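Local coordinates for protein CT_858 (Chlamydia trachomatis, PDB 3DOR) that acts as a secreted chlamydial protease, probably a serine-type endopeptidase, and forms a dimer, at residues 52-56 against 192-196; 108-112 against 168-172; 290-294 against 559-564; 324-328 against 451-455; 460-464 against 487-491. All coordinates share one frame; numbering follows the deposited sequence.

Interactions 3, 4 and 5 belong to the peptidase part of the chain and cluster round its mixed sheet. Interactions 3 and 4 have centres about 15 Å apart and touch where Phe327 CE2 packs on Gly294 CA at 3.8 Å; they flank the sheet from opposite faces. Interaction 5 lies about 9 Å from the chain's centre, with its own centre about 24 Å from that of interaction 3, where two parallel strands run out into loops probably close to the catalytic centre. Interaction 2 joins a loop to a strand end in the PDZ-like domain, its centre about 28 Å from that of interaction 5. Interaction 1 touches the second subunit, about 61 Å from interaction 3 between centres.

Interaction 1: residues 52-56 against 192-196; sequences NPSTS and GDLAT
Asp193 meets Thr55 where two helices begin, and a single carboxylate serves both: it is the N-cap of helix 194-197 and also receives backbone N-H groups from the first turn of helix 55-67. OD1 holds two donors. Thr55 N lies 2.7 Å from Asp193 OD1 on the syn lone pair, in a nearly straight bond of 168°. The anti lone pair of Asp193 OD1 takes Ala195 N at 2.8 Å, the capping bond of its own helix. OD2 is met by Ser56 N, 3.1 Å from Asp193 OD2 on the syn side but 25° out of the carboxylate plane, and Thr55 N adds a weak, strongly bent bond to the same oxygen. Because CG of Asp193 is turned away from its backbone N (chi1 -165°), the carboxylate can lie between the two helix starts, whose dipoles would be expected to favour its negative charge. The exchange is reciprocal: Leu194 N gives a hydrogen bond of 3.1 Å to Thr55 OG1. One turn of helix 55-67 is thus satisfied from two sources, Asp193 for Thr55 N and Ser56 N, and Ser54 OG, its own N-cap, for Phe57 N. Val3 of helix 2-20 packs on Thr55, Leu194 and Ala195. Trp426 of the second subunit packs on Leu194 and bonds through NE1 to Gly192 O, which places this edge of the contact at the dimer interface. Apolar closure comes from the Ala195 methyl, whose CB sits 3.5 Å from Ser54 CA.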
# COMPACT_ATOMS: atom_id res chain seq x y z
N ASN B 52 -8.06 15.01 -30.92
CA ASN B 52 -8.41 13.73 -30.33
C ASN B 52 -7.19 13.30 -29.53
O ASN B 52 -6.46 12.39 -29.93
CB ASN B 52 -8.71 12.70 -31.43
CG ASN B 52 -9.24 11.39 -30.88
OD1 ASN B 52 -9.27 10.38 -31.58
ND2 ASN B 52 -9.67 11.40 -29.62
N PRO B 53 -6.96 13.95 -28.38
CA PRO B 53 -5.81 13.61 -27.55
C PRO B 53 -5.74 12.14 -27.16
O PRO B 53 -6.70 11.59 -26.62
CB PRO B 53 -5.97 14.54 -26.34
CG PRO B 53 -7.46 14.68 -26.23
CD PRO B 53 -7.88 14.85 -27.66
N SER B 54 -4.61 11.51 -27.45
CA SER B 54 -4.42 10.11 -27.11
C SER B 54 -4.10 10.05 -25.61
O SER B 54 -3.84 11.08 -24.98
CB SER B 54 -3.24 9.52 -27.89
OG SER B 54 -2.02 10.12 -27.51
N THR B 55 -4.14 8.86 -25.05
CA THR B 55 -3.84 8.69 -23.64
C THR B 55 -2.37 9.03 -23.38
O THR B 55 -2.06 9.77 -22.44
CB THR B 55 -4.13 7.24 -23.19
OG1 THR B 55 -5.54 7.01 -23.23
CG2 THR B 55 -3.62 7.00 -21.76
N SER B 56 -1.47 8.52 -24.22
CA SER B 56 -0.06 8.79 -24.04
C SER B 56 0.23 10.28 -24.09
O SER B 56 1.13 10.77 -23.40
CB SER B 56 0.77 8.03 -25.09
OG SER B 56 0.27 8.23 -26.39
N GLY B 192 -3.55 -0.81 -24.67
CA GLY B 192 -4.26 -0.04 -25.68
C GLY B 192 -4.67 1.35 -25.27
O GLY B 192 -5.31 1.53 -24.23
N ASP B 193 -4.30 2.33 -26.08
CA ASP B 193 -4.63 3.72 -25.80
C ASP B 193 -6.14 3.85 -25.70
O ASP B 193 -6.88 3.34 -26.55
CB ASP B 193 -4.07 4.63 -26.90
CG ASP B 193 -4.05 6.10 -26.51
OD1 ASP B 193 -5.13 6.71 -26.42
OD2 ASP B 193 -2.94 6.64 -26.27
N LEU B 194 -6.61 4.53 -24.66
CA LEU B 194 -8.04 4.70 -24.44
C LEU B 194 -8.70 5.53 -25.54
O LEU B 194 -9.87 5.33 -25.85
CB LEU B 194 -8.27 5.35 -23.07
CG LEU B 194 -9.68 5.26 -22.51
CD1 LEU B 194 -10.08 3.80 -22.43
CD2 LEU B 194 -9.73 5.91 -21.13
N ALA B 195 -7.95 6.47 -26.12
CA ALA B 195 -8.47 7.33 -27.18
C ALA B 195 -8.95 6.51 -28.36
O ALA B 195 -9.93 6.86 -29.01
CB ALA B 195 -7.40 8.31 -27.64
N THR B 196 -8.25 5.41 -28.64
CA THR B 196 -8.58 4.53 -29.74
C THR B 196 -9.81 3.69 -29.43
O THR B 196 -10.64 3.43 -30.29
CB THR B 196 -7.42 3.57 -30.04
OG1 THR B 196 -6.23 4.33 -30.33
CG2 THR B 196 -7.75 2.68 -31.22

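Interaction 2: residues 108-112 against 168-172; sequences SEIRV and LKIRR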
# COMPACT_ATOMS: atom_id res chain seq x y z
N SER B 108 31.02 -3.57 -31.69
CA SER B 108 30.69 -2.60 -32.72
C SER B 108 31.66 -1.41 -32.75
O SER B 108 32.59 -1.33 -31.95
CB SER B 108 29.25 -2.12 -32.56
OG SER B 108 28.59 -2.15 -33.82
N GLU B 109 31.41 -0.49 -33.68
CA GLU B 109 32.23 0.71 -33.91
C GLU B 109 32.57 1.63 -32.75
O GLU B 109 33.72 2.03 -32.60
CB GLU B 109 31.60 1.56 -35.01
CG GLU B 109 31.74 0.98 -36.39
CD GLU B 109 31.28 1.96 -37.46
OE1 GLU B 109 31.78 3.11 -37.46
OE2 GLU B 109 30.43 1.58 -38.29
N ILE B 110 31.57 2.01 -31.97
CA ILE B 110 31.78 2.90 -30.84
C ILE B 110 32.69 2.29 -29.78
O ILE B 110 32.50 1.15 -29.37
CB ILE B 110 30.43 3.29 -30.20
CG1 ILE B 110 29.57 4.01 -31.25
CG2 ILE B 110 30.65 4.16 -28.96
CD1 ILE B 110 28.13 4.24 -30.84
N ARG B 111 33.70 3.05 -29.37
CA ARG B 111 34.64 2.59 -28.34
C ARG B 111 34.53 3.46 -27.09
O ARG B 111 34.10 4.62 -27.16
CB ARG B 111 36.10 2.71 -28.80
CG ARG B 111 36.51 1.97 -30.05
CD ARG B 111 38.04 2.03 -30.15
NE ARG B 111 38.50 2.09 -31.53
CZ ARG B 111 38.76 3.21 -32.19
NH1 ARG B 111 38.60 4.39 -31.61
NH2 ARG B 111 39.17 3.15 -33.44
N VAL B 112 34.93 2.90 -25.96
CA VAL B 112 34.94 3.66 -24.71
C VAL B 112 35.96 4.75 -24.99
O VAL B 112 37.02 4.47 -25.55
CB VAL B 112 35.44 2.80 -23.53
CG1 VAL B 112 35.85 3.69 -22.37
CG2 VAL B 112 34.37 1.82 -23.12
N LEU B 168 24.55 8.45 -34.48
CA LEU B 168 25.33 9.05 -33.41
C LEU B 168 26.64 9.55 -34.01
O LEU B 168 27.41 8.76 -34.56
CB LEU B 168 25.63 8.01 -32.33
CG LEU B 168 24.44 7.26 -31.73
CD1 LEU B 168 24.94 6.26 -30.70
CD2 LEU B 168 23.48 8.24 -31.09
N LYS B 169 26.89 10.85 -33.93
CA LYS B 169 28.14 11.38 -34.45
C LYS B 169 29.12 11.43 -33.29
O LYS B 169 28.86 12.06 -32.27
CB LYS B 169 27.96 12.78 -35.04
CG LYS B 169 29.23 13.27 -35.73
CD LYS B 169 29.08 14.69 -36.28
CE LYS B 169 30.33 15.10 -37.05
NZ LYS B 169 30.20 16.44 -37.69
N ILE B 170 30.25 10.77 -33.46
CA ILE B 170 31.26 10.72 -32.42
C ILE B 170 32.62 11.19 -32.93
O ILE B 170 32.84 11.29 -34.14
CB ILE B 170 31.43 9.28 -31.93
CG1 ILE B 170 31.95 8.42 -33.09
CG2 ILE B 170 30.09 8.73 -31.46
CD1 ILE B 170 32.41 7.04 -32.70
N ARG B 171 33.52 11.48 -32.00
CA ARG B 171 34.87 11.86 -32.38
C ARG B 171 35.83 10.95 -31.64
O ARG B 171 35.70 10.74 -30.44
CB ARG B 171 35.20 13.31 -32.04
CG ARG B 171 36.68 13.62 -32.25
CD ARG B 171 36.95 15.06 -32.61
NE ARG B 171 36.42 15.97 -31.60
CZ ARG B 171 35.65 17.01 -31.89
NH1 ARG B 171 35.35 17.27 -33.16
NH2 ARG B 171 35.19 17.78 -30.91
N ARG B 172 36.79 10.39 -32.38
CA ARG B 172 37.78 9.50 -31.79
C ARG B 172 38.77 10.35 -31.03
O ARG B 172 38.90 11.55 -31.28
CB ARG B 172 38.54 8.74 -32.88
CG ARG B 172 37.67 7.92 -33.80
CD ARG B 172 36.83 6.90 -33.04
NE ARG B 172 36.38 5.85 -33.95
CZ ARG B 172 35.57 4.86 -33.61
NH1 ARG B 172 35.10 4.77 -32.37
NH2 ARG B 172 35.23 3.95 -34.52
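Arg172 and Arg111 lay their guanidinium groups over one another in the PDZ-like domain, where the loop between strands 98-103 and 115-119 folds against the end of strand 165-171. The two side chains cross at about a right angle, yet their guanidinium planes are only 32° apart. CZ of Arg111 stands 3.8 Å above the Arg172 plane, over its centre, whereas Arg172 is offset toward the rim of the Arg111 group. The like charges come close, with Arg111 NH1 3.5 Å from Arg172 NE, but Asp114 probably offsets them: its OD1 forms a salt bridge with Arg172 NH1 and also accepts from Arg111 N. The bend at chi2 of Arg172 (-57°) helps direct its far end to the loop. There it grips Glu109 O end-on, with Arg172 NH1 and NH2 each 3.1 Å from that oxygen. Glu109 O lies almost in the guanidinium plane, while both nitrogens approach from one face of its carbonyl, well above the carbonyl plane.

Beneath this polar layer Ile110 turns into the apolar interior of the domain. It touches Phe100 and Ile103 of strand 98-103, and Phe100 also meets Ile170. Ile110 and Leu168 cross nearly perpendicularly, methyl against methyl, with Ile110 CD1 3.8 Å from Leu168 CD1.

Interaction 3: residues 290-294 against 559-564; sequences SHKVG and VCQLIN
The imidazole of His291 carries Ile563 over one face: CG2 of Ile563 lies 4.0 Å from the centroid of the His291 ring and 28° off its normal, a CH-pi contact. Cys560 SG approaches the ring obliquely, as does the amide nitrogen of Asn564. The setting is the mixed sheet of the ClpP/crotonase-like peptidase domain. Helix 549-564 lies across strand 290-297; the axes of segments 559-564 and 290-294 make an angle of 101° and approach to 10.3 Å. Both ring nitrogens have polar partners. ND1 is hydrogen-bonded to Glu332 OE1, which, with the water on NE2, helps hold the ring's rotation. That water, 2.7 Å from His291 NE2, bridges to the helix, accepting a hydrogen bond from Asn564 ND2 at 2.8 Å, the polar link between strand and helix. A sulfate ion, probably from the crystallisation liquor, lies about 6 Å from the His291 side chain.

The histidine and Ile563 side chains run alongside one another in opposite senses, bringing Ile563 CD1 to 3.6 Å from His291 CB. Farther along the strand, Val293 and Val559 meet tip to tip, and Val559 continues onto Ala333 and Ile335 of the adjoining strand 333-337. The delta-methyl of Ile563 thus lies against both inward-facing strand residues, with its CD1 4.1 Å from Val293 CG2.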
# COMPACT_ATOMS: atom_id res chain seq x y z
N SER B 290 53.91 5.68 3.72
CA SER B 290 52.66 4.93 3.50
C SER B 290 51.74 4.87 4.70
O SER B 290 52.18 4.75 5.84
CB SER B 290 52.95 3.51 3.03
OG SER B 290 53.60 3.53 1.77
N HIS B 291 50.44 4.92 4.41
CA HIS B 291 49.38 4.88 5.41
C HIS B 291 48.36 3.83 5.00
O HIS B 291 48.09 3.65 3.81
CB HIS B 291 48.67 6.22 5.46
CG HIS B 291 49.54 7.37 5.87
ND1 HIS B 291 49.95 7.56 7.17
CD2 HIS B 291 50.06 8.39 5.15
CE1 HIS B 291 50.70 8.66 7.23
NE2 HIS B 291 50.78 9.17 6.02
N LYS B 292 47.77 3.13 5.97
CA LYS B 292 46.75 2.14 5.66
C LYS B 292 45.43 2.89 5.66
O LYS B 292 45.09 3.59 6.61
CB LYS B 292 46.73 1.02 6.70
CG LYS B 292 48.07 0.29 6.83
CD LYS B 292 47.89 -1.14 7.30
CE LYS B 292 47.30 -1.23 8.68
NZ LYS B 292 47.05 -2.64 9.10
N VAL B 293 44.68 2.76 4.57
CA VAL B 293 43.41 3.46 4.47
C VAL B 293 42.26 2.56 4.05
O VAL B 293 42.40 1.73 3.15
CB VAL B 293 43.53 4.63 3.46
CG1 VAL B 293 42.18 5.34 3.32
CG2 VAL B 293 44.60 5.62 3.94
N GLY B 294 41.13 2.71 4.72
CA GLY B 294 39.98 1.91 4.37
C GLY B 294 39.16 2.57 3.27
O GLY B 294 39.17 3.80 3.12
N VAL B 559 43.38 12.76 1.66
CA VAL B 559 43.34 11.83 2.78
C VAL B 559 44.65 11.91 3.58
O VAL B 559 44.62 11.89 4.81
CB VAL B 559 43.10 10.37 2.31
CG1 VAL B 559 43.27 9.38 3.48
CG2 VAL B 559 41.69 10.25 1.74
N CYS B 560 45.78 11.99 2.89
CA CYS B 560 47.06 12.09 3.59
C CYS B 560 47.07 13.35 4.47
O CYS B 560 47.57 13.32 5.60
CB CYS B 560 48.23 12.12 2.60
SG CYS B 560 48.56 10.52 1.83
N GLN B 561 46.50 14.44 3.97
CA GLN B 561 46.44 15.67 4.76
C GLN B 561 45.57 15.44 5.99
O GLN B 561 45.89 15.92 7.07
CB GLN B 561 45.87 16.84 3.95
CG GLN B 561 46.80 17.39 2.90
CD GLN B 561 46.17 18.54 2.13
OE1 GLN B 561 45.93 19.61 2.69
NE2 GLN B 561 45.89 18.32 0.85
N LEU B 562 44.46 14.72 5.82
CA LEU B 562 43.60 14.44 6.97
C LEU B 562 44.38 13.65 8.02
O LEU B 562 44.29 13.93 9.22
CB LEU B 562 42.37 13.63 6.55
CG LEU B 562 41.23 14.31 5.80
CD1 LEU B 562 40.16 13.28 5.45
CD2 LEU B 562 40.63 15.43 6.66
N ILE B 563 45.13 12.65 7.57
CA ILE B 563 45.91 11.84 8.50
C ILE B 563 46.95 12.73 9.17
O ILE B 563 47.14 12.65 10.38
CB ILE B 563 46.60 10.65 7.79
CG1 ILE B 563 45.53 9.69 7.25
CG2 ILE B 563 47.51 9.90 8.77
CD1 ILE B 563 46.07 8.48 6.54
N ASN B 564 47.62 13.58 8.39
CA ASN B 564 48.64 14.48 8.93
C ASN B 564 48.08 15.39 10.01
O ASN B 564 48.74 15.63 11.02
CB ASN B 564 49.25 15.34 7.83
CG ASN B 564 50.16 14.56 6.91
OD1 ASN B 564 50.61 15.09 5.89
ND2 ASN B 564 50.45 13.32 7.26
O HOH W 1 51.20 11.70 5.15

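Interaction 4: residues 324-328 against 451-455; sequences IQVFS and VQYSK
Tyr453 and Ile324 head the apolar part of this contact, in which the loop 451-455 runs along helix 316-330. Ile324 and Tyr453 cross at about a right angle, Ile324 CG2 resting 3.7 Å from Tyr453 CB. A chi1 of -168°, CG opposite the backbone N, sends the tyrosine ring to the helix edge-on. Phe327 O and Ser328 N lie near the ring plane at that edge, the oxygen 3.7 Å from Tyr453 CE1, while Phe327 CB touches CE1 from well out of the plane. At the other end Val451 splits its two methyls: CG2 packs on Ile324 CB at 4.0 Å, and CG1 lies against the aliphatic part of Gln325.

The direct polar link is from Lys455, whose extended chain brings NZ to 3.2 Å from Ser328 O, above the carbonyl plane. NZ also bonds to Thr331 O, so the ammonium group holds two carbonyls near the helix C-terminus, where its charge would be expected to be favourable.

Two waters add bridges between Ser328 OG and the loop backbone. One lies 3.0 Å from Ser328 OG and accepts from Gln452 N; a second accepts from Ser454 N, with a weak, longer link to the same hydroxyl.

Helix 316-330 forms the connection of a beta-alpha-beta crossover between parallel strands 290-297 and 333-337. Phe327 and Tyr453 both pack on Leu334 of strand 333-337, on the sheet face opposite helix 549-564; the loop then leads into strand 457-461.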
# COMPACT_ATOMS: atom_id res chain seq x y z
N ILE B 324 33.26 -1.90 9.85
CA ILE B 324 33.77 -0.78 10.61
C ILE B 324 34.68 -1.24 11.75
O ILE B 324 35.71 -0.61 12.02
CB ILE B 324 32.63 0.09 11.18
CG1 ILE B 324 31.75 0.60 10.04
CG2 ILE B 324 33.22 1.27 11.93
CD1 ILE B 324 32.52 1.37 8.96
N GLN B 325 34.33 -2.33 12.42
CA GLN B 325 35.19 -2.82 13.49
C GLN B 325 36.56 -3.17 12.91
O GLN B 325 37.58 -2.89 13.51
CB GLN B 325 34.57 -4.05 14.17
CG GLN B 325 33.57 -3.70 15.26
CD GLN B 325 32.93 -4.93 15.89
OE1 GLN B 325 32.33 -5.76 15.19
NE2 GLN B 325 33.04 -5.05 17.21
N VAL B 326 36.58 -3.78 11.73
CA VAL B 326 37.85 -4.11 11.09
C VAL B 326 38.61 -2.82 10.78
O VAL B 326 39.82 -2.74 11.00
CB VAL B 326 37.63 -4.88 9.78
CG1 VAL B 326 38.94 -4.92 8.96
CG2 VAL B 326 37.17 -6.31 10.09
N PHE B 327 37.91 -1.80 10.28
CA PHE B 327 38.56 -0.53 9.94
C PHE B 327 39.12 0.17 11.18
O PHE B 327 40.20 0.74 11.14
CB PHE B 327 37.57 0.43 9.24
CG PHE B 327 37.25 0.07 7.81
CD1 PHE B 327 36.06 0.50 7.23
CD2 PHE B 327 38.14 -0.64 7.03
CE1 PHE B 327 35.78 0.23 5.88
CE2 PHE B 327 37.87 -0.91 5.69
CZ PHE B 327 36.69 -0.48 5.12
N SER B 328 38.37 0.13 12.28
CA SER B 328 38.82 0.78 13.51
C SER B 328 40.15 0.26 14.04
O SER B 328 40.89 1.00 14.69
CB SER B 328 37.77 0.64 14.61
OG SER B 328 36.59 1.34 14.28
N VAL B 451 30.20 -0.26 18.01
CA VAL B 451 31.14 0.13 16.96
C VAL B 451 31.04 1.61 16.62
O VAL B 451 29.98 2.12 16.26
CB VAL B 451 30.96 -0.76 15.68
CG1 VAL B 451 30.09 -1.97 16.00
CG2 VAL B 451 30.40 0.03 14.53
N GLN B 452 32.18 2.28 16.76
CA GLN B 452 32.29 3.71 16.51
C GLN B 452 33.59 4.05 15.79
O GLN B 452 34.65 4.05 16.41
CB GLN B 452 32.29 4.49 17.84
CG GLN B 452 31.08 4.28 18.75
CD GLN B 452 31.32 4.86 20.15
OE1 GLN B 452 32.25 5.65 20.34
NE2 GLN B 452 30.49 4.48 21.11
N TYR B 453 33.55 4.35 14.49
CA TYR B 453 34.78 4.72 13.82
C TYR B 453 35.07 6.16 14.25
O TYR B 453 34.23 7.04 14.09
CB TYR B 453 34.62 4.64 12.31
CG TYR B 453 35.94 4.73 11.57
CD1 TYR B 453 36.87 3.69 11.63
CD2 TYR B 453 36.27 5.87 10.82
CE1 TYR B 453 38.08 3.78 10.95
CE2 TYR B 453 37.48 5.95 10.14
CZ TYR B 453 38.38 4.90 10.22
OH TYR B 453 39.57 4.98 9.55
N SER B 454 36.26 6.40 14.80
CA SER B 454 36.60 7.74 15.27
C SER B 454 37.79 8.37 14.58
O SER B 454 38.28 9.40 15.03
CB SER B 454 36.86 7.71 16.79
OG SER B 454 37.91 6.81 17.12
N LYS B 455 38.27 7.76 13.51
CA LYS B 455 39.40 8.32 12.79
C LYS B 455 38.91 9.21 11.65
O LYS B 455 37.72 9.28 11.39
CB LYS B 455 40.30 7.19 12.29
CG LYS B 455 40.82 6.38 13.45
CD LYS B 455 41.66 5.20 13.05
CE LYS B 455 41.90 4.32 14.27
NZ LYS B 455 42.98 3.34 14.04
O HOH W 2 38.04 4.24 15.18
O HOH W 3 34.97 1.16 16.78

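Interaction 5: residues 460-464 against 487-491; sequences LINEQ and TRTAG
Ile461 and Thr487 prolong the parallel pairing of strands 457-461 and 483-486 in the ClpP/crotonase-like sheet, just where both run out into loops. Thr487 N donates to Ile461 O at 3.1 Å with an angle of 161°. Beyond it the chains stay in backbone contact through CA-H...O interactions. Asn462 CA lies 3.3 Å from Thr487 O, and Glu463 CA meets Arg488 O in the same manner. The straightest of the three runs the other way, with Thr489 CA 3.4 Å from Asn462 O and 169° at the hydrogen.

Side chains pack on this backbone. Ile461 holds CG1 between its backbone N and carbonyl carbon (chi1 63°), which lays the branch on Thr487 O and brings CD1 to 3.8 Å from Thr489 CG2. The Glu463 and Thr487 side chains run alongside each other in the same sense, and a water donates to Glu463 OE2 at 3.1 Å and also bonds to Thr487 OG1.

In the next shell, Ser144 of helix 140-150 bonds to Glu463 OE1. Asp470 holds both Thr489 OG1 and Gly491 N, while Asp465 OD2 accepts from Asn462 N. In ClpP-fold peptidases the nucleophilic serine usually sits near the start of the helix after such a strand, so these loops probably border the catalytic centre. Ala490, backbone-bonded to Asp465, closes the contact with its CB 3.5 Å from Glu463 O.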
# COMPACT_ATOMS: atom_id res chain seq x y z
N LEU B 460 32.98 10.72 -0.52
CA LEU B 460 32.93 11.11 -1.92
C LEU B 460 31.46 11.21 -2.32
O LEU B 460 30.67 10.29 -2.08
CB LEU B 460 33.62 10.06 -2.80
CG LEU B 460 35.00 9.62 -2.33
CD1 LEU B 460 35.49 8.53 -3.27
CD2 LEU B 460 35.97 10.81 -2.28
N ILE B 461 31.10 12.33 -2.94
CA ILE B 461 29.72 12.60 -3.36
C ILE B 461 29.66 13.16 -4.78
O ILE B 461 30.65 13.64 -5.32
CB ILE B 461 29.08 13.67 -2.45
CG1 ILE B 461 29.85 14.99 -2.61
CG2 ILE B 461 29.13 13.23 -0.98
CD1 ILE B 461 29.15 16.22 -2.00
N ASN B 462 28.48 13.09 -5.39
CA ASN B 462 28.32 13.66 -6.71
C ASN B 462 26.87 14.12 -6.92
O ASN B 462 26.05 14.04 -6.00
CB ASN B 462 28.80 12.71 -7.82
CG ASN B 462 27.86 11.54 -8.06
OD1 ASN B 462 27.97 10.87 -9.09
ND2 ASN B 462 26.94 11.29 -7.13
N GLU B 463 26.59 14.60 -8.12
CA GLU B 463 25.27 15.13 -8.46
C GLU B 463 24.18 14.09 -8.56
O GLU B 463 23.01 14.43 -8.79
CB GLU B 463 25.34 15.94 -9.76
CG GLU B 463 25.26 15.13 -11.04
CD GLU B 463 26.51 14.35 -11.34
OE1 GLU B 463 26.51 13.56 -12.32
OE2 GLU B 463 27.51 14.52 -10.61
N GLN B 464 24.55 12.82 -8.41
CA GLN B 464 23.56 11.76 -8.45
C GLN B 464 23.35 11.13 -7.07
O GLN B 464 23.16 9.92 -6.94
CB GLN B 464 23.93 10.70 -9.49
CG GLN B 464 23.79 11.21 -10.93
CD GLN B 464 23.85 10.10 -11.97
OE1 GLN B 464 24.75 9.25 -11.95
NE2 GLN B 464 22.90 10.11 -12.89
N THR B 487 31.37 16.54 -6.08
CA THR B 487 30.51 17.59 -6.59
C THR B 487 29.19 17.61 -5.81
O THR B 487 28.75 16.58 -5.27
CB THR B 487 30.24 17.46 -8.13
OG1 THR B 487 29.75 16.16 -8.45
CG2 THR B 487 31.54 17.72 -8.90
N ARG B 488 28.59 18.80 -5.73
CA ARG B 488 27.34 19.06 -5.04
C ARG B 488 26.27 17.99 -5.29
O ARG B 488 26.07 17.56 -6.43
CB ARG B 488 26.82 20.44 -5.47
CG ARG B 488 25.50 20.88 -4.87
CD ARG B 488 25.06 22.25 -5.45
NE ARG B 488 26.00 23.33 -5.13
CZ ARG B 488 26.00 24.02 -4.00
NH1 ARG B 488 25.10 23.77 -3.06
NH2 ARG B 488 26.92 24.96 -3.79
N THR B 489 25.58 17.58 -4.22
CA THR B 489 24.53 16.57 -4.33
C THR B 489 23.28 17.16 -5.01
O THR B 489 23.12 18.38 -5.12
CB THR B 489 24.17 15.98 -2.94
OG1 THR B 489 23.66 17.01 -2.08
CG2 THR B 489 25.43 15.35 -2.27
N ALA B 490 22.39 16.27 -5.46
CA ALA B 490 21.17 16.66 -6.18
C ALA B 490 20.20 17.60 -5.47
O ALA B 490 19.73 18.57 -6.06
CB ALA B 490 20.42 15.42 -6.63
N GLY B 491 19.88 17.30 -4.22
CA GLY B 491 18.96 18.15 -3.50
C GLY B 491 17.52 17.68 -3.48
O GLY B 491 16.61 18.41 -3.90
O HOH W 4 28.41 17.46 -10.79